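Local atomic coordinates of interpain A (Prevotella intermedia, PDB entry 3BB7), a protein that probably cleaves peptide bonds as a papain-like cysteine protease of the C10 family, captured here as a proenzyme fragment with its nucleophile replaced. Residues Leu90-Trp94 with Met166-Tyr170; Lys109-Gly115 with Met195-Pro200; Ala116-Ala120 with His267-Ile271; Ile152-Phe156 with Leu187-Ala192; Leu251-Val256 with Glu310-Arg315. The protein carries 1 engineered substitution. One frame throughout, in Å; residues are numbered along the deposited sequence.

Interaction 1 of 5, residues Leu90-Trp94 with Met166-Tyr170. Unlike the reference sequence in segment 166-170: N169 (reference Asp).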
# COMPACT_ATOMS: atom_id res chain seq x y z
N LEU A 90 -10.66 -3.15 -4.34
CA LEU A 90 -11.07 -2.15 -3.36
C LEU A 90 -11.92 -1.04 -4.00
O LEU A 90 -11.77 -0.72 -5.20
CB LEU A 90 -9.82 -1.51 -2.75
CG LEU A 90 -9.14 -2.12 -1.52
CD1 LEU A 90 -9.13 -3.63 -1.33
CD2 LEU A 90 -7.74 -1.48 -1.37
N THR A 91 -12.79 -0.42 -3.18
CA THR A 91 -13.57 0.75 -3.65
C THR A 91 -13.19 2.04 -2.91
O THR A 91 -13.68 3.12 -3.23
CB THR A 91 -15.07 0.49 -3.47
OG1 THR A 91 -15.34 0.13 -2.11
CG2 THR A 91 -15.51 -0.67 -4.40
N THR A 92 -12.31 1.91 -1.91
CA THR A 92 -11.96 3.04 -1.08
C THR A 92 -10.76 3.79 -1.66
O THR A 92 -9.94 3.23 -2.41
CB THR A 92 -11.59 2.57 0.34
OG1 THR A 92 -10.62 1.51 0.26
CG2 THR A 92 -12.82 2.09 1.07
N THR A 93 -10.66 5.07 -1.32
CA THR A 93 -9.51 5.87 -1.68
C THR A 93 -9.00 6.59 -0.44
O THR A 93 -8.98 7.82 -0.36
CB THR A 93 -9.84 6.87 -2.81
OG1 THR A 93 -11.06 7.55 -2.52
CG2 THR A 93 -9.96 6.14 -4.14
N TRP A 94 -8.57 5.81 0.54
CA TRP A 94 -8.22 6.39 1.83
C TRP A 94 -6.82 6.98 1.88
O TRP A 94 -6.03 6.80 0.95
CB TRP A 94 -8.45 5.34 2.93
CG TRP A 94 -9.93 5.01 3.09
CD1 TRP A 94 -10.99 5.64 2.50
CD2 TRP A 94 -10.49 4.01 3.95
NE1 TRP A 94 -12.18 5.11 2.94
CE2 TRP A 94 -11.91 4.09 3.80
CE3 TRP A 94 -9.94 3.01 4.78
CZ2 TRP A 94 -12.78 3.22 4.46
CZ3 TRP A 94 -10.81 2.16 5.47
CH2 TRP A 94 -12.22 2.27 5.29
N MET A 166 -18.24 3.23 6.98
CA MET A 166 -16.98 3.44 6.26
C MET A 166 -17.25 3.87 4.82
O MET A 166 -17.55 3.07 3.96
CB MET A 166 -16.13 2.16 6.25
CG MET A 166 -15.95 1.50 7.55
SD MET A 166 -14.71 2.31 8.53
CE MET A 166 -14.68 1.22 9.98
N LYS A 167 -17.10 5.16 4.57
CA LYS A 167 -17.31 5.72 3.25
C LYS A 167 -16.14 5.38 2.33
O LYS A 167 -15.00 5.25 2.79
CB LYS A 167 -17.47 7.25 3.42
CG LYS A 167 -18.01 8.02 2.28
CD LYS A 167 -18.48 9.42 2.77
CE LYS A 167 -19.37 10.09 1.75
NZ LYS A 167 -19.99 9.18 0.76
N ASP A 168 -16.42 5.27 1.03
CA ASP A 168 -15.36 4.99 0.07
C ASP A 168 -14.39 6.17 -0.01
O ASP A 168 -13.19 5.98 -0.07
CB ASP A 168 -15.93 4.71 -1.32
CG ASP A 168 -16.45 3.31 -1.46
OD1 ASP A 168 -16.11 2.43 -0.61
OD2 ASP A 168 -17.19 3.09 -2.44
N ASN A 169 -14.93 7.40 0.01
CA ASN A 169 -14.18 8.61 -0.34
C ASN A 169 -14.47 9.64 0.76
O ASN A 169 -15.62 9.95 1.01
CB ASN A 169 -14.74 9.11 -1.70
CG ASN A 169 -14.01 10.32 -2.26
OD1 ASN A 169 -13.13 10.93 -1.62
ND2 ASN A 169 -14.38 10.68 -3.50
N TYR A 170 -13.44 10.19 1.39
CA TYR A 170 -13.60 11.22 2.41
C TYR A 170 -13.00 12.55 1.95
O TYR A 170 -12.76 13.42 2.77
CB TYR A 170 -12.91 10.81 3.72
CG TYR A 170 -13.65 9.73 4.50
CD1 TYR A 170 -13.37 8.36 4.28
CD2 TYR A 170 -14.59 10.07 5.47
CE1 TYR A 170 -14.02 7.36 4.99
CE2 TYR A 170 -15.27 9.06 6.20
CZ TYR A 170 -14.97 7.71 5.96
OH TYR A 170 -15.63 6.72 6.65
O HOH W 1 -13.34 5.96 -3.41
O HOH W 2 -11.07 9.81 -0.32
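W94 reaches across to K167, while D168 takes bonds from T91 and T93. The indole NE1 of W94 gives its N-H to K167 O at 2.8 Å; that oxygen lies in the ring plane, and a C=O...N angle of 161° makes the approach nearly end-on. One residue further, D168 O accepts the backbone N-H of T93 at 3.0 Å. It receives a weak second bond from a water that also donates to T91 O and meets T93 OG1. The D168 carboxylate takes the hydroxyl proton of T91 on OD1 at 2.9 Å, from above the carboxylate plane. T91 OG1 sits between its backbone N and carbonyl carbon (chi1 54°), a position that turns the hydroxyl to this carboxylate. In this C10-family protease of the papain-like clan, loop 90-94 runs ahead of helix 116-128 and loop 166-170 ahead of helix 176-192; Q123 of the former helix accepts bonds from T92 OG1 and W94 N. A second water donates to T93 O and to N169 OD1, which S171 also engages, and accepts Y170 N. Y170 OH receives K167 N at 3.0 Å and is also hydrogen-bonded to E178 O. The five-membered ring of W94 meets the Y170 ring obliquely, planes 58° apart. M166 CB rests at the edge of the indole's six-membered ring, 3.9 Å from W94 CZ2.

Interaction 2 of 5, residues Lys109-Gly115 with Met195-Pro200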
# COMPACT_ATOMS: atom_id res chain seq x y z
N LYS A 109 3.17 20.97 15.18
CA LYS A 109 3.66 20.84 13.81
C LYS A 109 2.64 20.09 12.95
O LYS A 109 2.95 19.67 11.83
CB LYS A 109 5.00 20.11 13.79
CG LYS A 109 6.05 20.77 14.70
CD LYS A 109 7.46 20.30 14.39
CE LYS A 109 8.45 20.74 15.48
NZ LYS A 109 9.77 20.09 15.21
N GLY A 110 1.43 19.95 13.47
CA GLY A 110 0.38 19.24 12.76
C GLY A 110 -0.02 17.97 13.48
O GLY A 110 0.76 17.39 14.23
N ARG A 111 -1.24 17.55 13.23
CA ARG A 111 -1.72 16.33 13.86
C ARG A 111 -0.92 15.10 13.35
O ARG A 111 -0.56 15.03 12.17
CB ARG A 111 -3.21 16.13 13.58
CG ARG A 111 -3.86 15.01 14.34
CD ARG A 111 -5.38 15.01 14.17
NE ARG A 111 -6.01 16.27 14.62
CZ ARG A 111 -6.34 16.54 15.88
NH1 ARG A 111 -6.15 15.65 16.87
NH2 ARG A 111 -6.89 17.73 16.17
N LEU A 112 -0.67 14.13 14.24
CA LEU A 112 0.01 12.92 13.82
C LEU A 112 -0.78 12.25 12.68
O LEU A 112 -2.03 12.30 12.67
CB LEU A 112 0.13 11.96 15.00
CG LEU A 112 0.91 12.49 16.23
CD1 LEU A 112 0.90 11.44 17.37
CD2 LEU A 112 2.36 12.95 15.90
N ILE A 113 -0.07 11.62 11.75
CA ILE A 113 -0.73 10.97 10.61
C ILE A 113 -0.79 9.47 10.76
O ILE A 113 -0.11 8.90 11.61
CB ILE A 113 -0.12 11.47 9.26
CG1 ILE A 113 1.30 10.91 9.00
CG2 ILE A 113 -0.15 13.01 9.22
CD1 ILE A 113 1.91 11.27 7.63
N THR A 114 -1.66 8.81 9.99
CA THR A 114 -1.96 7.43 10.37
C THR A 114 -0.84 6.43 10.12
O THR A 114 -0.77 5.38 10.79
CB THR A 114 -3.19 6.90 9.62
OG1 THR A 114 -2.92 6.98 8.21
CG2 THR A 114 -4.43 7.69 10.01
N GLY A 115 -0.00 6.71 9.13
CA GLY A 115 1.05 5.76 8.70
C GLY A 115 0.55 4.95 7.51
O GLY A 115 -0.60 4.48 7.50
N MET A 195 2.93 1.14 15.59
CA MET A 195 3.27 2.35 14.85
C MET A 195 4.17 3.29 15.65
O MET A 195 3.95 3.49 16.86
CB MET A 195 1.99 3.09 14.46
CG MET A 195 2.12 4.21 13.41
SD MET A 195 2.74 3.64 11.79
CE MET A 195 1.32 2.70 11.21
N GLN A 196 5.12 3.90 14.95
CA GLN A 196 5.98 4.97 15.49
C GLN A 196 5.41 6.22 14.85
O GLN A 196 5.73 6.56 13.71
CB GLN A 196 7.43 4.74 15.08
CG GLN A 196 8.00 3.48 15.76
CD GLN A 196 9.45 3.25 15.48
OE1 GLN A 196 9.87 2.10 15.25
NE2 GLN A 196 10.24 4.32 15.51
N TYR A 197 4.58 6.94 15.60
CA TYR A 197 3.79 8.01 15.02
C TYR A 197 4.63 9.26 14.81
O TYR A 197 5.56 9.57 15.59
CB TYR A 197 2.61 8.33 15.92
CG TYR A 197 1.46 7.37 15.72
CD1 TYR A 197 1.17 6.40 16.67
CD2 TYR A 197 0.64 7.45 14.60
CE1 TYR A 197 0.11 5.47 16.50
CE2 TYR A 197 -0.44 6.56 14.42
CZ TYR A 197 -0.71 5.59 15.39
OH TYR A 197 -1.74 4.72 15.17
N GLY A 198 4.26 10.03 13.79
CA GLY A 198 4.92 11.32 13.55
C GLY A 198 3.95 12.28 12.90
O GLY A 198 2.89 11.87 12.43
N GLY A 199 4.30 13.56 12.90
CA GLY A 199 3.48 14.57 12.21
C GLY A 199 3.62 14.54 10.70
O GLY A 199 4.35 13.72 10.15
N PRO A 200 2.88 15.43 9.99
CA PRO A 200 2.82 15.38 8.52
C PRO A 200 4.18 15.43 7.84
O PRO A 200 4.35 14.83 6.77
CB PRO A 200 2.00 16.62 8.15
CG PRO A 200 1.84 17.42 9.42
CD PRO A 200 2.05 16.50 10.57
O HOH W 3 -2.78 4.92 12.70
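I113 and G198 join the two loops directly: I113 N donates to G198 O at 3.0 Å, with a nearly straight N-H...O angle of 164°. The same carbonyl oxygen is approached by L112 CA at 3.4 Å in a CA-H...O contact. L112 divides its branches, CD1 going to Y197 CB and CD2 lying 3.6 Å from G199 N over the glycine backbone. At the far end the P200 ring rests on carbonyls, its CD 3.4 Å from R111 O, while P200 CA touches I113 CG2. The Y197 ring comes edge-on, with I113 O near its plane 3.4 Å from CD2. Its hydroxyl donates to a water that in turn donates to T114 O. M195, bent at chi2 and chi3, lays CG over the centre of the Y197 ring and brings CE to 3.4 Å from T114 O. Further out, S204 OG bonds both I113 O and G198 N, and N101 holds L112 O. G115, whose positive phi of 96° suits a glycine, is the N-cap of helix 116-128. The loop thus leads straight into the helix that in papain-like proteases carries the nucleophile at its N-terminus, predicted here at position 116, an engineered alanine in place of cysteine.

Interaction 3 of 5, residues Ala116-Ala120 with His267-Ile271. Engineered in segment 116-120: A116 (natural residue Cys).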
# COMPACT_ATOMS: atom_id res chain seq x y z
N ALA A 116 1.41 4.74 6.52
CA ALA A 116 1.01 4.00 5.31
C ALA A 116 0.59 2.59 5.63
O ALA A 116 -0.31 2.03 4.98
CB ALA A 116 2.15 3.98 4.31
N VAL A 117 1.24 1.97 6.61
CA VAL A 117 0.88 0.58 6.98
C VAL A 117 -0.53 0.55 7.53
O VAL A 117 -1.31 -0.35 7.21
CB VAL A 117 1.90 -0.03 7.98
CG1 VAL A 117 1.42 -1.35 8.55
CG2 VAL A 117 3.25 -0.20 7.26
N ALA A 118 -0.88 1.53 8.36
CA ALA A 118 -2.24 1.56 8.91
C ALA A 118 -3.27 1.81 7.83
O ALA A 118 -4.31 1.16 7.81
CB ALA A 118 -2.35 2.58 10.00
N THR A 119 -2.99 2.72 6.89
CA THR A 119 -3.95 3.02 5.83
C THR A 119 -4.16 1.79 4.91
O THR A 119 -5.31 1.48 4.52
CB THR A 119 -3.47 4.25 5.07
OG1 THR A 119 -3.53 5.38 5.96
CG2 THR A 119 -4.32 4.52 3.84
N ALA A 120 -3.06 1.11 4.56
CA ALA A 120 -3.19 -0.08 3.73
C ALA A 120 -3.97 -1.18 4.48
O ALA A 120 -4.91 -1.76 3.94
CB ALA A 120 -1.80 -0.59 3.33
N HIS A 267 6.95 2.90 3.19
CA HIS A 267 5.97 2.93 2.13
C HIS A 267 5.11 1.71 2.33
O HIS A 267 5.57 0.64 2.76
CB HIS A 267 6.65 2.88 0.75
CG HIS A 267 7.86 2.01 0.70
ND1 HIS A 267 7.87 0.74 0.15
CD2 HIS A 267 9.12 2.24 1.13
CE1 HIS A 267 9.08 0.22 0.29
NE2 HIS A 267 9.86 1.11 0.87
N ALA A 268 3.84 1.82 1.99
CA ALA A 268 2.96 0.66 2.01
C ALA A 268 1.73 0.98 1.21
O ALA A 268 1.35 2.15 1.07
CB ALA A 268 2.59 0.23 3.47
N PHE A 269 1.12 -0.06 0.66
CA PHE A 269 0.03 0.11 -0.24
C PHE A 269 -0.68 -1.22 -0.32
O PHE A 269 -0.25 -2.21 0.30
CB PHE A 269 0.51 0.62 -1.62
CG PHE A 269 1.64 -0.19 -2.24
CD1 PHE A 269 1.40 -1.31 -3.06
CD2 PHE A 269 2.96 0.21 -2.04
CE1 PHE A 269 2.46 -2.01 -3.65
CE2 PHE A 269 4.02 -0.50 -2.66
CZ PHE A 269 3.76 -1.60 -3.43
N VAL A 270 -1.77 -1.25 -1.08
CA VAL A 270 -2.53 -2.48 -1.28
C VAL A 270 -2.42 -2.92 -2.73
O VAL A 270 -2.62 -2.09 -3.65
CB VAL A 270 -4.02 -2.34 -0.87
CG1 VAL A 270 -4.76 -3.67 -1.03
CG2 VAL A 270 -4.10 -1.82 0.56
N ILE A 271 -2.13 -4.21 -2.95
CA ILE A 271 -2.31 -4.80 -4.29
C ILE A 271 -3.67 -5.42 -4.30
O ILE A 271 -3.97 -6.35 -3.52
CB ILE A 271 -1.24 -5.87 -4.64
CG1 ILE A 271 0.16 -5.21 -4.70
CG2 ILE A 271 -1.63 -6.63 -5.95
CD1 ILE A 271 1.27 -6.24 -4.80
O HOH W 4 -0.97 2.99 2.32
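The methyls of A116 and A120 both point from a helix toward a strand, where A268 points back at them. A268 CB is directed at the first turn of the helix and lies 3.9 Å from A116 CB; V117 reaches the same methyl with CG2, also at 3.9 Å. V117 has its CB directed away from the strand, but CG2 is set beside its own backbone N (CG1 anti to that N, chi1 170°), which returns one branch to the contact. One turn on, A120 CB meets V270 CG2 at 3.8 Å, and that methyl also lies 3.5 Å from A120 O. Such small side chains let the axes run 6.7 Å apart and nearly parallel, at 12°. No direct hydrogen bond crosses the interface, though a water lies 2.9 Å from A116 O and 2.8 Å from A268 O. A116 is engineered, replacing the cysteine predicted to be the nucleophile, and H267 is the predicted proton acceptor. H267 leaves the strand with its CB directed away from the helix; its ring stacks on W53, and NE2 is hydrogen-bonded to E310. Nucleophile at a helix start and histidine on a facing strand is the papain-like plan. M208 of helix 208-218 touches both V117 and A268, whereas helix 49-68 covers the H267 and F269 side of strand 267-274, which pairs with strands 251-255 and 280-283.

Interaction 4 of 5, residues Ile152-Phe156 with Leu187-Ala192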
# COMPACT_ATOMS: atom_id res chain seq x y z
N ILE A 152 -1.13 6.39 23.20
CA ILE A 152 -2.08 6.23 22.10
C ILE A 152 -2.57 4.78 22.21
O ILE A 152 -1.81 3.85 21.97
CB ILE A 152 -1.41 6.50 20.74
CG1 ILE A 152 -0.90 7.96 20.67
CG2 ILE A 152 -2.39 6.16 19.60
CD1 ILE A 152 0.13 8.20 19.57
N SER A 153 -3.83 4.61 22.60
CA SER A 153 -4.35 3.30 23.00
C SER A 153 -5.50 2.84 22.12
O SER A 153 -6.25 3.66 21.60
CB SER A 153 -4.83 3.37 24.45
OG SER A 153 -3.74 3.74 25.29
N ALA A 154 -5.65 1.52 22.02
CA ALA A 154 -6.78 0.93 21.33
C ALA A 154 -7.35 -0.20 22.19
O ALA A 154 -6.61 -1.10 22.62
CB ALA A 154 -6.29 0.37 20.02
N ASP A 155 -8.65 -0.16 22.44
CA ASP A 155 -9.34 -1.26 23.13
C ASP A 155 -10.05 -2.09 22.08
O ASP A 155 -11.26 -1.93 21.84
CB ASP A 155 -10.33 -0.70 24.16
CG ASP A 155 -11.03 -1.80 24.94
OD1 ASP A 155 -10.74 -3.00 24.67
OD2 ASP A 155 -11.88 -1.44 25.80
N PHE A 156 -9.29 -2.96 21.42
CA PHE A 156 -9.84 -3.76 20.31
C PHE A 156 -11.02 -4.62 20.78
O PHE A 156 -12.03 -4.78 20.06
CB PHE A 156 -8.77 -4.66 19.67
CG PHE A 156 -7.48 -3.97 19.31
CD1 PHE A 156 -7.27 -3.45 18.03
CD2 PHE A 156 -6.42 -3.94 20.22
CE1 PHE A 156 -6.06 -2.89 17.68
CE2 PHE A 156 -5.20 -3.32 19.90
CZ PHE A 156 -5.02 -2.80 18.62
N LEU A 187 -6.72 4.16 13.70
CA LEU A 187 -5.98 4.19 14.95
C LEU A 187 -5.67 2.76 15.40
O LEU A 187 -4.55 2.43 15.74
CB LEU A 187 -6.80 4.92 16.01
CG LEU A 187 -6.46 4.64 17.47
CD1 LEU A 187 -5.21 5.34 17.73
CD2 LEU A 187 -7.57 5.13 18.38
N HIS A 188 -6.67 1.89 15.32
CA HIS A 188 -6.47 0.52 15.78
C HIS A 188 -5.46 -0.23 14.92
O HIS A 188 -4.61 -0.96 15.45
CB HIS A 188 -7.80 -0.19 15.84
CG HIS A 188 -8.66 0.24 16.98
ND1 HIS A 188 -9.55 -0.61 17.59
CD2 HIS A 188 -8.71 1.42 17.66
CE1 HIS A 188 -10.16 0.04 18.58
NE2 HIS A 188 -9.65 1.26 18.66
N CYS A 189 -5.51 0.01 13.61
CA CYS A 189 -4.52 -0.64 12.71
C CYS A 189 -3.12 -0.16 13.03
O CYS A 189 -2.16 -0.97 12.98
CB CYS A 189 -4.85 -0.38 11.25
SG CYS A 189 -6.31 -1.28 10.69
N GLY A 190 -2.97 1.13 13.34
CA GLY A 190 -1.63 1.64 13.72
C GLY A 190 -1.14 1.05 15.03
O GLY A 190 0.00 0.56 15.14
N VAL A 191 -1.96 1.13 16.08
CA VAL A 191 -1.55 0.61 17.39
C VAL A 191 -1.21 -0.89 17.29
O VAL A 191 -0.21 -1.36 17.83
CB VAL A 191 -2.63 0.86 18.44
CG1 VAL A 191 -2.31 0.11 19.74
CG2 VAL A 191 -2.76 2.39 18.68
N ALA A 192 -2.04 -1.65 16.57
CA ALA A 192 -1.78 -3.09 16.35
C ALA A 192 -0.44 -3.36 15.66
O ALA A 192 0.18 -4.40 15.91
CB ALA A 192 -2.88 -3.71 15.55
O HOH W 5 -10.28 2.09 21.74
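A154 and H188 meet where the two-stranded hairpin 138-142/150-154 of the C10 protease domain lies across helix 176-192, the short axes 7.9 Å apart and crossing at -104°. The aromatic contacts centre on H188. A154 CB sits over one face of its imidazole in a CH-pi contact, 3.7 Å from the ring centroid, and the same methyl also lies over a face of F156, offset toward its rim. The F156 and H188 rings meet obliquely, planes 71° apart, their side chains sliding past each other in opposite directions. With CG beside its own backbone N (chi1 -49°), F156 swings its ring edge to the helix backbone, where H188 O and A192 N lie near the ring plane. Apolar packing completes the contact: I152 CG2 presses on L187 CD1 at 3.5 Å, tighter than usual, and meets V191 CG2 at 3.9 Å, while V191 CG1 touches both A154 CB and F156 CZ. Polar links are few and indirect. ND1 of H188 is bonded to Y161 OH, which fixes the ring from outside, and a water accepting D155 N at 2.9 Å lies 3.3 Å from H188 NE2.

Interaction 5 of 5, residues Leu251-Val256 with Glu310-Arg315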
# COMPACT_ATOMS: atom_id res chain seq x y z
N LEU A 251 -3.70 -7.66 -0.97
CA LEU A 251 -2.46 -7.82 -0.20
C LEU A 251 -1.90 -6.52 0.35
O LEU A 251 -1.73 -5.57 -0.39
CB LEU A 251 -1.37 -8.47 -1.06
CG LEU A 251 -1.72 -9.87 -1.60
CD1 LEU A 251 -0.70 -10.31 -2.61
CD2 LEU A 251 -1.77 -10.85 -0.47
N ILE A 252 -1.61 -6.48 1.65
CA ILE A 252 -0.89 -5.36 2.24
C ILE A 252 0.58 -5.53 1.81
O ILE A 252 1.16 -6.62 1.97
CB ILE A 252 -1.00 -5.46 3.78
CG1 ILE A 252 -2.48 -5.38 4.21
CG2 ILE A 252 -0.12 -4.39 4.47
CD1 ILE A 252 -2.73 -5.82 5.65
N TYR A 253 1.19 -4.48 1.24
CA TYR A 253 2.51 -4.61 0.63
C TYR A 253 3.33 -3.36 0.97
O TYR A 253 2.80 -2.26 0.98
CB TYR A 253 2.31 -4.69 -0.88
CG TYR A 253 3.46 -5.24 -1.72
CD1 TYR A 253 3.42 -6.54 -2.22
CD2 TYR A 253 4.59 -4.46 -2.01
CE1 TYR A 253 4.43 -7.04 -3.02
CE2 TYR A 253 5.62 -4.95 -2.82
CZ TYR A 253 5.54 -6.25 -3.32
OH TYR A 253 6.55 -6.73 -4.14
N GLY A 254 4.62 -3.51 1.25
CA GLY A 254 5.42 -2.31 1.51
C GLY A 254 6.72 -2.65 2.18
O GLY A 254 7.16 -3.81 2.19
N GLY A 255 7.34 -1.65 2.78
CA GLY A 255 8.63 -1.86 3.43
C GLY A 255 9.21 -0.58 3.96
O GLY A 255 8.63 0.49 3.79
N VAL A 256 10.38 -0.69 4.60
CA VAL A 256 11.01 0.47 5.24
C VAL A 256 12.51 0.42 4.94
O VAL A 256 13.12 -0.67 4.94
CB VAL A 256 10.81 0.44 6.78
CG1 VAL A 256 9.34 0.52 7.15
CG2 VAL A 256 11.43 -0.82 7.37
N GLU A 310 13.22 -3.35 -0.22
CA GLU A 310 12.14 -2.92 0.69
C GLU A 310 10.77 -3.39 0.18
O GLU A 310 9.88 -2.57 -0.12
CB GLU A 310 12.20 -1.40 0.86
CG GLU A 310 13.60 -0.93 1.31
CD GLU A 310 13.80 0.57 1.19
OE1 GLU A 310 12.92 1.26 0.64
OE2 GLU A 310 14.87 1.05 1.66
N GLN A 311 10.60 -4.71 0.12
CA GLN A 311 9.35 -5.30 -0.38
C GLN A 311 8.95 -6.47 0.48
O GLN A 311 9.57 -7.54 0.43
CB GLN A 311 9.47 -5.77 -1.82
CG GLN A 311 9.66 -4.65 -2.83
CD GLN A 311 9.77 -5.20 -4.23
OE1 GLN A 311 8.77 -5.60 -4.85
NE2 GLN A 311 11.00 -5.22 -4.75
N ASP A 312 7.95 -6.23 1.31
CA ASP A 312 7.38 -7.20 2.21
C ASP A 312 5.91 -7.29 1.88
O ASP A 312 5.33 -6.35 1.32
CB ASP A 312 7.49 -6.73 3.67
CG ASP A 312 8.90 -6.32 4.06
OD1 ASP A 312 9.04 -5.30 4.77
OD2 ASP A 312 9.86 -7.00 3.65
N MET A 313 5.27 -8.41 2.20
CA MET A 313 3.82 -8.48 2.09
C MET A 313 3.26 -9.11 3.34
O MET A 313 3.92 -9.94 3.99
CB MET A 313 3.36 -9.20 0.81
CG MET A 313 3.31 -10.69 0.85
SD MET A 313 2.35 -11.54 -0.47
CE MET A 313 3.35 -11.12 -1.90
N VAL A 314 2.02 -8.77 3.64
CA VAL A 314 1.28 -9.50 4.66
C VAL A 314 0.20 -10.23 3.90
O VAL A 314 -0.64 -9.58 3.24
CB VAL A 314 0.69 -8.60 5.75
CG1 VAL A 314 -0.12 -9.45 6.70
CG2 VAL A 314 1.79 -7.86 6.48
N ARG A 315 0.24 -11.57 3.96
CA ARG A 315 -0.78 -12.39 3.35
C ARG A 315 -1.54 -13.11 4.47
O ARG A 315 -1.15 -13.02 5.66
CB ARG A 315 -0.16 -13.35 2.32
CG ARG A 315 0.70 -14.43 2.90
CD ARG A 315 1.29 -15.32 1.79
NE ARG A 315 2.28 -16.20 2.39
CZ ARG A 315 2.89 -17.18 1.74
NH1 ARG A 315 2.59 -17.42 0.47
NH2 ARG A 315 3.81 -17.91 2.38
O HOH W 6 -3.10 -8.62 3.11
O HOH W 7 11.24 -3.47 4.14
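Y253 OH donates to Q311 OE1 at 2.6 Å, a short bond that joins side chains just where two antiparallel strands of the main sheet, 251-255 and 312-315, come together. Y253 CG stands anti to its backbone N (chi1 -162°), carrying the phenol toward Q311. OE1 lies in the phenol ring plane at its edge, and the ring and amide planes stand 47° apart. Bonds to Y253 and R229 on OE1, and to T308 O and L299 O on NE2, fix the amide's rotation; W237 is a second partner of the Y253 hydroxyl. The backbone ladder follows. G254 and D312 form a hydrogen-bonded pair, with D312 N to G254 O at 2.7 Å and G254 N to D312 O at 2.9 Å; V314 N donates to I252 O. A water accepts I252 N and lies 2.6 Å from V314 O; another links V256 N to D312 OD1, while D312 OD2 is hydrogen-bonded to T228 OG1. Y253 and M313 form a non-hydrogen-bonded pair, CA atoms 4.3 Å apart. D312 O additionally lies over a face of the Y253 ring. On the face of Y253 and M313, L251 CD1 reaches M313 SD at 3.9 Å; on the other, I252 and V314 pack together against L215 of helix 208-218. E310, its carboxylate engaged by H267, places CG 3.7 Å from V256 O.

In the fold
Interaction 3 holds both predicted catalytic positions, and the other contacts can be placed around it. Interaction 5 is closest, centres 8 Å apart: strands 251-255 and 267-274 are sheet neighbours, with F269 N 2.8 Å from Y253 O. Interaction 2 leads into the helix start, T114 OG1 lying 2.8 Å from T119 OG1 and M195 CE packing on A118 N. Interaction 1 touches it through L90 and V270, and the W94 side chain is about 11 Å from that of A116. Interaction 4 is remote from these sites but joins interaction 2, M195 N lying 3.0 Å from G190 O, and backs helix 116-128 through A118 and G190.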